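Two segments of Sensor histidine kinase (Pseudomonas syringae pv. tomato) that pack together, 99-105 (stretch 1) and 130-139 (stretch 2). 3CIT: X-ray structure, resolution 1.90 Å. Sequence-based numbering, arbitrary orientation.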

# COMPACT_ATOMS: atom_id res chain seq x y z
N VAL A 99 18.98 2.24 -2.53
CA VAL A 99 18.07 3.33 -2.85
C VAL A 99 16.64 2.94 -2.48
O VAL A 99 16.20 1.82 -2.75
CB VAL A 99 18.14 3.67 -4.34
CG1 VAL A 99 17.09 4.77 -4.73
CG2 VAL A 99 19.57 4.10 -4.70
N LEU A 100 15.93 3.88 -1.88
CA LEU A 100 14.50 3.76 -1.55
C LEU A 100 13.74 4.84 -2.32
O LEU A 100 14.07 6.04 -2.21
CB LEU A 100 14.32 3.89 -0.04
CG LEU A 100 12.90 3.84 0.52
CD1 LEU A 100 12.17 2.49 0.23
CD2 LEU A 100 12.81 4.25 2.03
N LEU A 101 12.74 4.42 -3.09
CA LEU A 101 11.88 5.33 -3.84
C LEU A 101 10.53 5.42 -3.14
O LEU A 101 9.95 4.38 -2.81
CB LEU A 101 11.70 4.79 -5.26
CG LEU A 101 12.98 4.55 -6.08
CD1 LEU A 101 12.58 4.09 -7.48
CD2 LEU A 101 13.78 5.80 -6.14
N LEU A 102 10.04 6.65 -2.94
CA LEU A 102 8.73 6.93 -2.35
C LEU A 102 7.98 7.90 -3.28
O LEU A 102 8.29 9.08 -3.33
CB LEU A 102 8.87 7.53 -0.95
CG LEU A 102 9.85 6.77 -0.03
CD1 LEU A 102 10.41 7.58 1.10
CD2 LEU A 102 9.14 5.46 0.45
N PRO A 103 7.00 7.40 -4.02
CA PRO A 103 6.27 8.23 -4.93
C PRO A 103 5.49 9.34 -4.26
O PRO A 103 4.99 9.19 -3.13
CB PRO A 103 5.28 7.26 -5.60
CG PRO A 103 5.79 5.93 -5.36
CD PRO A 103 6.53 6.00 -4.07
N LEU A 104 5.37 10.44 -4.98
CA LEU A 104 4.48 11.54 -4.63
C LEU A 104 3.23 11.47 -5.50
O LEU A 104 3.30 11.53 -6.71
CB LEU A 104 5.17 12.90 -4.83
CG LEU A 104 6.07 13.42 -3.72
CD1 LEU A 104 7.31 12.61 -3.56
CD2 LEU A 104 6.40 14.92 -3.98
N ARG A 105 2.08 11.36 -4.85
CA ARG A 105 0.81 11.32 -5.54
C ARG A 105 -0.18 12.18 -4.78
O ARG A 105 -0.34 12.01 -3.57
CB ARG A 105 0.33 9.89 -5.64
CG ARG A 105 -0.94 9.75 -6.47
CD ARG A 105 -1.36 8.29 -6.62
NE ARG A 105 -0.37 7.48 -7.33
CZ ARG A 105 -0.39 7.25 -8.65
NH1 ARG A 105 -1.34 7.75 -9.40
NH2 ARG A 105 0.54 6.49 -9.22
N ASP A 130 9.04 1.88 9.27
CA ASP A 130 9.78 3.08 8.89
C ASP A 130 9.49 3.44 7.44
O ASP A 130 9.25 4.60 7.13
CB ASP A 130 11.30 2.92 9.10
CG ASP A 130 11.73 2.96 10.54
OD1 ASP A 130 10.91 3.34 11.41
OD2 ASP A 130 12.91 2.67 10.79
N ILE A 131 9.54 2.45 6.55
CA ILE A 131 9.23 2.67 5.15
C ILE A 131 7.81 3.19 4.94
O ILE A 131 7.62 4.18 4.23
CB ILE A 131 9.47 1.39 4.32
CG1 ILE A 131 10.97 1.06 4.29
CG2 ILE A 131 8.93 1.62 2.85
CD1 ILE A 131 11.32 -0.25 3.58
N GLU A 132 6.84 2.57 5.61
CA GLU A 132 5.46 3.03 5.55
C GLU A 132 5.27 4.48 6.06
O GLU A 132 4.50 5.23 5.49
CB GLU A 132 4.55 2.12 6.37
CG GLU A 132 4.30 0.77 5.81
CD GLU A 132 3.24 0.03 6.67
OE1 GLU A 132 3.56 -0.41 7.76
OE2 GLU A 132 2.11 -0.09 6.24
N SER A 133 5.97 4.84 7.12
CA SER A 133 5.94 6.20 7.65
C SER A 133 6.54 7.19 6.65
O SER A 133 5.96 8.25 6.40
CB SER A 133 6.66 6.24 9.01
OG SER A 133 6.00 5.39 9.92
N LEU A 134 7.69 6.85 6.06
CA LEU A 134 8.30 7.70 5.03
C LEU A 134 7.40 7.84 3.80
O LEU A 134 7.31 8.92 3.24
CB LEU A 134 9.68 7.20 4.60
CG LEU A 134 10.74 7.23 5.71
CD1 LEU A 134 12.07 6.68 5.25
CD2 LEU A 134 10.93 8.67 6.23
N GLN A 135 6.73 6.76 3.40
CA GLN A 135 5.77 6.84 2.31
C GLN A 135 4.62 7.80 2.64
O GLN A 135 4.22 8.61 1.80
CB GLN A 135 5.22 5.45 1.94
CG GLN A 135 4.19 5.54 0.78
CD GLN A 135 4.79 6.14 -0.54
OE1 GLN A 135 4.63 7.37 -0.88
NE2 GLN A 135 5.50 5.28 -1.28
N LEU A 136 4.09 7.73 3.85
CA LEU A 136 3.07 8.72 4.24
C LEU A 136 3.64 10.15 4.27
O LEU A 136 2.97 11.11 3.87
CB LEU A 136 2.45 8.37 5.59
CG LEU A 136 1.33 9.32 6.05
CD1 LEU A 136 0.16 9.35 5.03
CD2 LEU A 136 0.82 8.91 7.44
N LEU A 137 4.84 10.34 4.79
CA LEU A 137 5.47 11.68 4.75
C LEU A 137 5.54 12.24 3.30
O LEU A 137 5.26 13.44 3.05
CB LEU A 137 6.85 11.62 5.35
CG LEU A 137 7.51 12.94 5.70
CD1 LEU A 137 6.57 13.71 6.64
CD2 LEU A 137 8.85 12.60 6.38
N ALA A 138 5.90 11.37 2.35
CA ALA A 138 5.90 11.74 0.92
C ALA A 138 4.50 12.13 0.43
O ALA A 138 4.34 13.07 -0.31
CB ALA A 138 6.49 10.62 0.01
N THR A 139 3.50 11.39 0.87
CA THR A 139 2.12 11.67 0.54
C THR A 139 1.66 13.01 1.10
O THR A 139 0.95 13.78 0.43
CB THR A 139 1.24 10.48 1.00
OG1 THR A 139 1.51 9.36 0.15
CG2 THR A 139 -0.22 10.85 0.94
O HOH W 1 2.26 9.81 -2.44
O HOH W 2 -1.18 13.30 -1.36

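Stretch 1 is a β-strand and stretch 2 is a segment of α-helix. They run in roughly the same direction, with 32° between their axes and a closest approach of 7.5 Å. The backbones draw together along the strand. Leu100 CA lies 8.6 Å from Ile131 CA, while Leu102 CA lies 5.5 Å from Gln135 CA and Leu104 CA lies 5.7 Å from Thr139 CA. The matching residues thus advance by two on the strand and by four on the helix, or about one helical turn. The helix holds its own shape through regular i to i+4 backbone bonds, such as Gln135 N to Ile131 O at 2.9 Å. The contact between the stretches is mostly apolar and buries 435 Å² in all.

Val99 makes no contact with the helix. Leu100 points toward it, where the backbones are still well apart. Its branched end spans the gap: CD2 lies 4.1 Å from Leu134 CD1, and CD1 lies 4.3 Å from Ile131 CG2. These are loose van der Waals contacts between buried aliphatic groups. Leu101 points away, as the alternation of a strand requires.

Leu102 points toward the helix again and has the largest covered area of any residue here. Its CD1 packs 3.6 Å from Leu134 CB, and its CB lies 4.0 Å from Ala138 CB. Leu134 and Ala138 are four residues apart, so one leucine meets two successive turns. The small methyl of Ala138 faces the strand where the backbones are close.

Pro103 is set sideways. As a proline it has no amide hydrogen to donate, but its carbonyl is available as an acceptor. The side chain of Gln135 starts sideways, and its end comes nearer to the strand around Leu102 and Pro103. The orientation of its amide is uncertain, so its bonding there remains open. Water 1 donates to Pro103 O at 2.9 Å and accepts from Arg105 N at 2.9 Å. It also bonds Thr139 OG1 at 2.7 Å, so it links the strand backbone to a helix side chain.

Leu104 leaves its backbone sideways, but its end comes nearer to the helix. Its CD1 lies 4.2 Å from Ala138 CB, so Ala138 meets both Leu102 and Leu104.

Arg105 makes no direct contact, and the end of its side chain leads away. Its backbone is joined to the helix by water. Water 2 donates to Arg105 O at 2.7 Å and to Thr139 O at 2.8 Å, bridging two carbonyls that cannot bond each other directly.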